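Local coordinates for transcription antitermination protein NusB (Aquifex aeolicus, PDB 3R2C) that probably promotes antitermination during transcription of ribosomal RNA genes by binding the boxA sequence of the nascent RNA, at residues G101-F104 with I105-D109; K113-D116 with E117-K121. All blocks are in the same frame, centred on the assembly; numbering follows the deposited sequence.

Interaction 1: residues G101-F104 with I105-D109; sequences GRVF and IDIVD. With nucleotides of chain E.
CG1 of Val103 stands anti to its backbone N (chi1 175°) and CG1 of Ile107 anti to its carbonyl carbon (chi1 -67°), which lays the two branches, one turn apart, side by side with their CG1 atoms 4.0 Å from each other. They sit on the buried side of helix 100-114, an element of the all-helical NusB fold whose other side reads bound RNA. Four successive i to i+4 backbone bonds cross between 101-104 and 105-108; the shortest of them runs 2.9 Å from Ile107 N to Val103 O.

On the RNA side, Asp106 recognises a guanine. G1 of chain E gives N2 to Asp106 OD1 at 2.8 Å and N1 to Asp106 OD2 at 2.9 Å, both nearly straight, a paired grip on the Watson-Crick edge that fixes the base against the carboxylate. Salt bridges from Arg8 and Lys5 to the same carboxylate probably keep it anionic. The Arg102 chain, extended from CG to NE, slides its guanidinium between nucleotides: G1 of chain E covers one face over its centre, C3 of chain E the opposite face nearer the rim, while NH1 is salt-bridged to Glu99. Phe104 touches Leu92 of helix 79-94 and Leu127 of helix 117-137, and the base of U4 of chain E lies over one face of its ring. There the uridine atom N1 stands 3.5 Å above the Phe104 ring plane, over its centre.

Interaction 2: residues K113-D116 with E117-K121; sequences KYAD and EKAGK. With nucleotides of chain E.
Ala115 leaves helical geometry with phi/psi of -125°/-129° and Asp116 remains extended, which ends helix 100-114 and leads the chain into helix 117-137. Asp116 is the N-cap of that second helix. Its chi1 of 55° places CG between the backbone N and the carbonyl carbon, folding the carboxylate back over the first turn, where OD1 accepts from Ala119 N at 2.9 Å. The donor comes nearly in line with the C-O bond of the carboxylate. The main chain adds the first i to i+4 bond, 3.1 Å from Gly120 N to Asp116 O. The negative cap faces the positive end of the helix dipole, an electrostatic match that probably favours the carboxylate form. The methyl groups of Ala115 and Ala119 also meet, CB to CB at 3.8 Å.

Lys118 sends its side chain outward to the RNA backbone. Bent at chi3 and chi4, it passes its CD 3.0 Å from O3' of U8 of chain E and ends with NZ 3.3 Å from OP2 of G9 of chain E, a weak hydrogen bond to the phosphate. Another protein chain meets the turn through Ala115 O, which accepts a hydrogen bond from it. Within NusB, Ala115 and Ala119 rest on Val80 and Glu81 of helix 79-94, so the turn between helices 100-114 and 117-137 is seated against a third helix.

Overall arrangement
Both contacts use helix 100-114: interaction 1 lies in its body, while interaction 2 runs from its C-terminal end across the turn into helix 117-137, with centres 12 Å apart. Val108 CG1 packs on Gly120 O at 3.9 Å and joins them directly. Interaction 1 is buried, its apolar side set against helices 79-94 and 117-137 and its other side against RNA; interaction 2 is only partly buried, with Glu117 and Lys118 exposed. Their RNA chemistry differs accordingly. Residues 101-109 read nucleotides by base-edge hydrogen bonds and by side-chain faces laid against bases, whereas 117-121 mainly meet the sugar-phosphate backbone, with Ala119 also near the base of U8 of chain E, and 113-116 touch another protein chain.

Interaction 1: residues G101-F104 with I105-D109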
loop_
_atom_site.group_PDB
_atom_site.type_symbol
_atom_site.label_atom_id
_atom_site.label_comp_id
_atom_site.label_asym_id
_atom_site.label_seq_id
_atom_site.Cartn_x
_atom_site.Cartn_y
_atom_site.Cartn_z
ATOM N N GLY A 101 0.366 0.944 21.400
ATOM C CA GLY A 101 -1.041 0.634 21.231
ATOM C C GLY A 101 -1.676 1.524 20.190
ATOM O O GLY A 101 -2.565 1.094 19.468
ATOM N N ARG A 102 -1.226 2.771 20.098
ATOM C CA ARG A 102 -1.798 3.683 19.113
ATOM C C ARG A 102 -1.326 3.328 17.720
ATOM O O ARG A 102 -2.056 3.500 16.754
ATOM C CB ARG A 102 -1.433 5.122 19.422
ATOM C CG ARG A 102 -2.282 5.712 20.517
ATOM C CD ARG A 102 -1.731 7.038 20.969
ATOM N NE ARG A 102 -2.537 7.608 22.042
ATOM C CZ ARG A 102 -2.121 8.574 22.848
ATOM N NH1 ARG A 102 -0.901 9.069 22.714
ATOM N NH2 ARG A 102 -2.923 9.036 23.792
ATOM N N VAL A 103 -0.100 2.834 17.617
ATOM C CA VAL A 103 0.393 2.365 16.331
ATOM C C VAL A 103 -0.488 1.223 15.831
ATOM O O VAL A 103 -0.922 1.230 14.682
ATOM C CB VAL A 103 1.864 1.906 16.413
ATOM C CG1 VAL A 103 2.305 1.299 15.085
ATOM C CG2 VAL A 103 2.757 3.083 16.797
ATOM N N PHE A 104 -0.745 0.248 16.697
ATOM C CA PHE A 104 -1.574 -0.898 16.341
ATOM C C PHE A 104 -2.946 -0.437 15.883
ATOM O O PHE A 104 -3.473 -0.915 14.880
ATOM C CB PHE A 104 -1.761 -1.848 17.538
ATOM C CG PHE A 104 -0.707 -2.936 17.651
ATOM C CD1 PHE A 104 0.435 -2.745 18.413
ATOM C CD2 PHE A 104 -0.893 -4.173 17.037
ATOM C CE1 PHE A 104 1.392 -3.746 18.531
ATOM C CE2 PHE A 104 0.065 -5.184 17.162
ATOM C CZ PHE A 104 1.203 -4.970 17.909
ATOM N N ILE A 105 -3.551 0.464 16.650
ATOM C CA ILE A 105 -4.897 0.899 16.344
ATOM C C ILE A 105 -4.958 1.524 14.948
ATOM O O ILE A 105 -5.820 1.167 14.149
ATOM C CB ILE A 105 -5.424 1.886 17.397
ATOM C CG1 ILE A 105 -5.874 1.118 18.641
ATOM C CG2 ILE A 105 -6.595 2.712 16.837
ATOM C CD1 ILE A 105 -5.991 1.984 19.870
ATOM N N ASP A 106 -4.041 2.440 14.646
ATOM C CA ASP A 106 -4.046 3.093 13.332
ATOM C C ASP A 106 -3.688 2.136 12.176
ATOM O O ASP A 106 -4.251 2.254 11.085
ATOM C CB ASP A 106 -3.123 4.315 13.343
ATOM C CG ASP A 106 -3.712 5.470 14.154
ATOM O OD1 ASP A 106 -4.943 5.466 14.387
ATOM O OD2 ASP A 106 -2.954 6.381 14.545
ATOM N N ILE A 107 -2.788 1.183 12.412
ATOM C CA ILE A 107 -2.385 0.245 11.346
ATOM C C ILE A 107 -3.575 -0.636 10.973
ATOM O O ILE A 107 -3.878 -0.805 9.800
ATOM C CB ILE A 107 -1.212 -0.678 11.750
ATOM C CG1 ILE A 107 0.085 0.110 11.932
ATOM C CG2 ILE A 107 -0.999 -1.779 10.708
ATOM C CD1 ILE A 107 0.520 0.884 10.718
ATOM N N VAL A 108 -4.245 -1.193 11.982
ATOM C CA VAL A 108 -5.391 -2.061 11.763
ATOM C C VAL A 108 -6.588 -1.276 11.185
ATOM O O VAL A 108 -7.321 -1.796 10.342
ATOM C CB VAL A 108 -5.752 -2.829 13.079
ATOM C CG1 VAL A 108 -7.036 -3.648 12.927
ATOM C CG2 VAL A 108 -4.583 -3.738 13.487
ATOM N N ASP A 109 -6.772 -0.024 11.605
ATOM C CA ASP A 109 -7.797 0.834 10.992
ATOM C C ASP A 109 -7.564 0.956 9.484
ATOM O O ASP A 109 -8.513 0.905 8.696
ATOM C CB ASP A 109 -7.792 2.256 11.568
ATOM C CG ASP A 109 -8.700 2.424 12.780
ATOM O OD1 ASP A 109 -9.359 1.457 13.212
ATOM O OD2 ASP A 109 -8.774 3.561 13.291
ATOM O "O5'" G E 1 -6.097 13.215 21.678
ATOM C "C5'" G E 1 -7.340 13.102 20.993
ATOM C "C4'" G E 1 -7.753 11.662 20.831
ATOM O "O4'" G E 1 -6.831 10.998 19.917
ATOM C "C3'" G E 1 -7.725 10.827 22.105
ATOM O "O3'" G E 1 -8.661 9.765 21.944
ATOM C "C2'" G E 1 -6.298 10.275 22.072
ATOM O "O2'" G E 1 -6.064 9.147 22.890
ATOM C "C1'" G E 1 -6.175 9.941 20.585
ATOM N N9 G E 1 -4.810 9.860 20.069
ATOM C C8 G E 1 -3.633 10.499 20.396
ATOM N N7 G E 1 -2.637 10.131 19.622
ATOM C C5 G E 1 -3.194 9.212 18.741
ATOM C C6 G E 1 -2.640 8.448 17.670
ATOM O O6 G E 1 -1.481 8.436 17.275
ATOM N N1 G E 1 -3.582 7.639 17.038
ATOM C C2 G E 1 -4.901 7.567 17.408
ATOM N N2 G E 1 -5.701 6.743 16.724
ATOM N N3 G E 1 -5.421 8.257 18.402
ATOM C C4 G E 1 -4.522 9.044 19.013
ATOM P P C E 3 -6.896 4.818 24.346
ATOM O OP1 C E 3 -7.107 5.127 25.778
ATOM O OP2 C E 3 -6.461 5.910 23.434
ATOM O "O5'" C E 3 -5.916 3.584 24.201
ATOM C "C5'" C E 3 -5.687 3.005 22.933
ATOM C "C4'" C E 3 -4.374 2.280 22.894
ATOM O "O4'" C E 3 -3.290 3.254 22.894
ATOM C "C3'" C E 3 -4.112 1.350 24.078
ATOM O "O3'" C E 3 -3.364 0.232 23.621
ATOM C "C2'" C E 3 -3.237 2.214 24.982
ATOM O "O2'" C E 3 -2.430 1.489 25.884
ATOM C "C1'" C E 3 -2.401 2.959 23.949
ATOM N N1 C E 3 -1.807 4.215 24.434
ATOM C C2 C E 3 -0.435 4.407 24.244
ATOM O O2 C E 3 0.228 3.530 23.664
ATOM N N3 C E 3 0.136 5.553 24.687
ATOM C C4 C E 3 -0.605 6.477 25.302
ATOM N N4 C E 3 0.016 7.586 25.715
ATOM C C5 C E 3 -2.004 6.304 25.514
ATOM C C6 C E 3 -2.558 5.169 25.067
ATOM P P U E 4 -3.799 -1.253 24.002
ATOM O OP1 U E 4 -5.190 -1.203 24.501
ATOM O OP2 U E 4 -2.737 -1.794 24.881
ATOM O "O5'" U E 4 -3.760 -1.992 22.606
ATOM C "C5'" U E 4 -4.431 -1.457 21.486
ATOM C "C4'" U E 4 -4.570 -2.499 20.429
ATOM O "O4'" U E 4 -3.260 -2.851 19.939
ATOM C "C3'" U E 4 -5.154 -3.816 20.902
ATOM O "O3'" U E 4 -6.569 -3.772 20.964
ATOM C "C2'" U E 4 -4.592 -4.813 19.888
ATOM O "O2'" U E 4 -5.335 -4.772 18.678
ATOM C "C1'" U E 4 -3.213 -4.219 19.614
ATOM N N1 U E 4 -2.128 -4.849 20.398
ATOM C C2 U E 4 -1.753 -6.141 20.095
ATOM O O2 U E 4 -2.323 -6.834 19.272
ATOM N N3 U E 4 -0.697 -6.621 20.825
ATOM C C4 U E 4 0.033 -5.950 21.777
ATOM O O4 U E 4 0.964 -6.535 22.330
ATOM C C5 U E 4 -0.382 -4.604 22.015
ATOM C C6 U E 4 -1.416 -4.115 21.318
#

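Interaction 2: residues K113-D116 with E117-K121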
loop_
_atom_site.group_PDB
_atom_site.type_symbol
_atom_site.label_atom_id
_atom_site.label_comp_id
_atom_site.label_asym_id
_atom_site.label_seq_id
_atom_site.Cartn_x
_atom_site.Cartn_y
_atom_site.Cartn_z
ATOM N N LYS A 113 -9.906 -0.347 6.501
ATOM C CA LYS A 113 -10.479 0.654 5.616
ATOM C C LYS A 113 -10.280 0.298 4.149
ATOM O O LYS A 113 -11.189 0.484 3.347
ATOM C CB LYS A 113 -9.856 2.019 5.886
ATOM C CG LYS A 113 -10.298 3.120 4.922
ATOM C CD LYS A 113 -9.549 4.400 5.261
ATOM C CE LYS A 113 -10.183 5.635 4.640
ATOM N NZ LYS A 113 -9.266 6.818 4.752
ATOM N N TYR A 114 -9.099 -0.197 3.789
ATOM C CA TYR A 114 -8.809 -0.454 2.383
ATOM C C TYR A 114 -8.924 -1.931 2.015
ATOM O O TYR A 114 -8.892 -2.269 0.837
ATOM C CB TYR A 114 -7.415 0.073 2.017
ATOM C CG TYR A 114 -7.246 1.562 2.232
ATOM C CD1 TYR A 114 -8.053 2.485 1.558
ATOM C CD2 TYR A 114 -6.265 2.048 3.089
ATOM C CE1 TYR A 114 -7.887 3.865 1.747
ATOM C CE2 TYR A 114 -6.088 3.418 3.278
ATOM C CZ TYR A 114 -6.904 4.318 2.612
ATOM O OH TYR A 114 -6.719 5.669 2.808
ATOM N N ALA A 115 -9.017 -2.800 3.020
ATOM C CA ALA A 115 -9.281 -4.220 2.803
ATOM C C ALA A 115 -10.523 -4.591 3.635
ATOM O O ALA A 115 -11.532 -3.907 3.541
ATOM C CB ALA A 115 -8.063 -5.077 3.176
ATOM N N ASP A 116 -10.473 -5.644 4.449
ATOM C CA ASP A 116 -11.650 -6.016 5.255
ATOM C C ASP A 116 -11.272 -6.427 6.679
ATOM O O ASP A 116 -10.109 -6.311 7.065
ATOM C CB ASP A 116 -12.470 -7.118 4.557
ATOM C CG ASP A 116 -11.644 -8.356 4.203
ATOM O OD1 ASP A 116 -10.589 -8.614 4.829
ATOM O OD2 ASP A 116 -12.057 -9.083 3.272
ATOM N N GLU A 117 -12.243 -6.907 7.449
ATOM C CA GLU A 117 -11.999 -7.267 8.842
ATOM C C GLU A 117 -11.139 -8.519 8.956
ATOM O O GLU A 117 -10.360 -8.654 9.896
ATOM C CB GLU A 117 -13.328 -7.483 9.570
ATOM C CG GLU A 117 -14.221 -6.258 9.574
ATOM C CD GLU A 117 -14.013 -5.379 10.797
ATOM O OE1 GLU A 117 -12.997 -5.555 11.505
ATOM O OE2 GLU A 117 -14.880 -4.516 11.053
ATOM N N LYS A 118 -11.288 -9.438 8.007
ATOM C CA LYS A 118 -10.469 -10.641 7.978
ATOM C C LYS A 118 -8.994 -10.247 7.842
ATOM O O LYS A 118 -8.111 -10.800 8.496
ATOM C CB LYS A 118 -10.897 -11.518 6.800
ATOM C CG LYS A 118 -10.096 -12.793 6.620
ATOM C CD LYS A 118 -10.414 -13.443 5.277
ATOM C CE LYS A 118 -11.896 -13.765 5.135
ATOM N NZ LYS A 118 -12.502 -14.313 6.385
ATOM N N ALA A 119 -8.729 -9.273 6.989
ATOM C CA ALA A 119 -7.359 -8.825 6.784
ATOM C C ALA A 119 -6.856 -8.109 8.041
ATOM O O ALA A 119 -5.701 -8.269 8.426
ATOM C CB ALA A 119 -7.276 -7.927 5.566
ATOM N N GLY A 120 -7.736 -7.360 8.702
ATOM C CA GLY A 120 -7.376 -6.655 9.923
ATOM C C GLY A 120 -6.957 -7.590 11.055
ATOM O O GLY A 120 -6.038 -7.291 11.824
ATOM N N LYS A 121 -7.624 -8.735 11.159
ATOM C CA LYS A 121 -7.316 -9.707 12.202
ATOM C C LYS A 121 -5.964 -10.345 11.934
ATOM O O LYS A 121 -5.179 -10.585 12.855
ATOM C CB LYS A 121 -8.382 -10.801 12.244
ATOM C CG LYS A 121 -9.663 -10.405 12.965
ATOM C CD LYS A 121 -10.768 -11.437 12.726
ATOM C CE LYS A 121 -12.081 -10.997 13.360
ATOM N NZ LYS A 121 -13.194 -11.935 13.053
ATOM P P U E 8 -4.822 -17.594 9.526
ATOM O OP1 U E 8 -5.592 -18.303 10.584
ATOM O OP2 U E 8 -3.736 -18.320 8.819
ATOM O "O5'" U E 8 -5.814 -16.939 8.467
ATOM C "C5'" U E 8 -6.668 -15.870 8.845
ATOM C "C4'" U E 8 -7.340 -15.241 7.649
ATOM O "O4'" U E 8 -6.547 -14.112 7.164
ATOM C "C3'" U E 8 -7.541 -16.166 6.437
ATOM O "O3'" U E 8 -8.817 -15.913 5.853
ATOM C "C2'" U E 8 -6.458 -15.696 5.473
ATOM O "O2'" U E 8 -6.714 -15.975 4.115
ATOM C "C1'" U E 8 -6.478 -14.205 5.760
ATOM N N1 U E 8 -5.309 -13.455 5.245
ATOM C C2 U E 8 -5.609 -12.169 4.820
ATOM O O2 U E 8 -6.718 -11.664 4.928
ATOM N N3 U E 8 -4.548 -11.481 4.296
ATOM C C4 U E 8 -3.256 -11.941 4.132
ATOM O O4 U E 8 -2.424 -11.184 3.637
ATOM C C5 U E 8 -3.027 -13.290 4.565
ATOM C C6 U E 8 -4.046 -13.990 5.081
ATOM P P G E 9 -9.814 -17.126 5.508
ATOM O OP1 G E 9 -10.281 -16.944 4.104
ATOM O OP2 G E 9 -10.841 -17.166 6.578
ATOM O "O5'" G E 9 -8.867 -18.411 5.571
ATOM P P C E 6 -9.208 -10.035 17.743
ATOM O OP1 C E 6 -10.105 -10.761 16.828
ATOM O OP2 C E 6 -9.493 -10.073 19.189
ATOM O "O5'" C E 6 -7.691 -10.493 17.504
ATOM C "C5'" C E 6 -7.157 -10.618 16.187
ATOM C "C4'" C E 6 -5.783 -11.249 16.211
ATOM O "O4'" C E 6 -4.897 -10.415 17.005
ATOM C "C3'" C E 6 -5.719 -12.643 16.842
ATOM O "O3'" C E 6 -4.609 -13.352 16.292
ATOM C "C2'" C E 6 -5.430 -12.307 18.299
ATOM O "O2'" C E 6 -4.883 -13.368 19.053
ATOM C "C1'" C E 6 -4.443 -11.149 18.137
ATOM N N1 C E 6 -4.379 -10.224 19.288
ATOM C C2 C E 6 -3.212 -10.155 20.057
ATOM O O2 C E 6 -2.270 -10.896 19.761
ATOM N N3 C E 6 -3.137 -9.289 21.092
ATOM C C4 C E 6 -4.187 -8.510 21.368
ATOM N N4 C E 6 -4.089 -7.666 22.395
ATOM C C5 C E 6 -5.388 -8.560 20.610
ATOM C C6 C E 6 -5.438 -9.420 19.590
#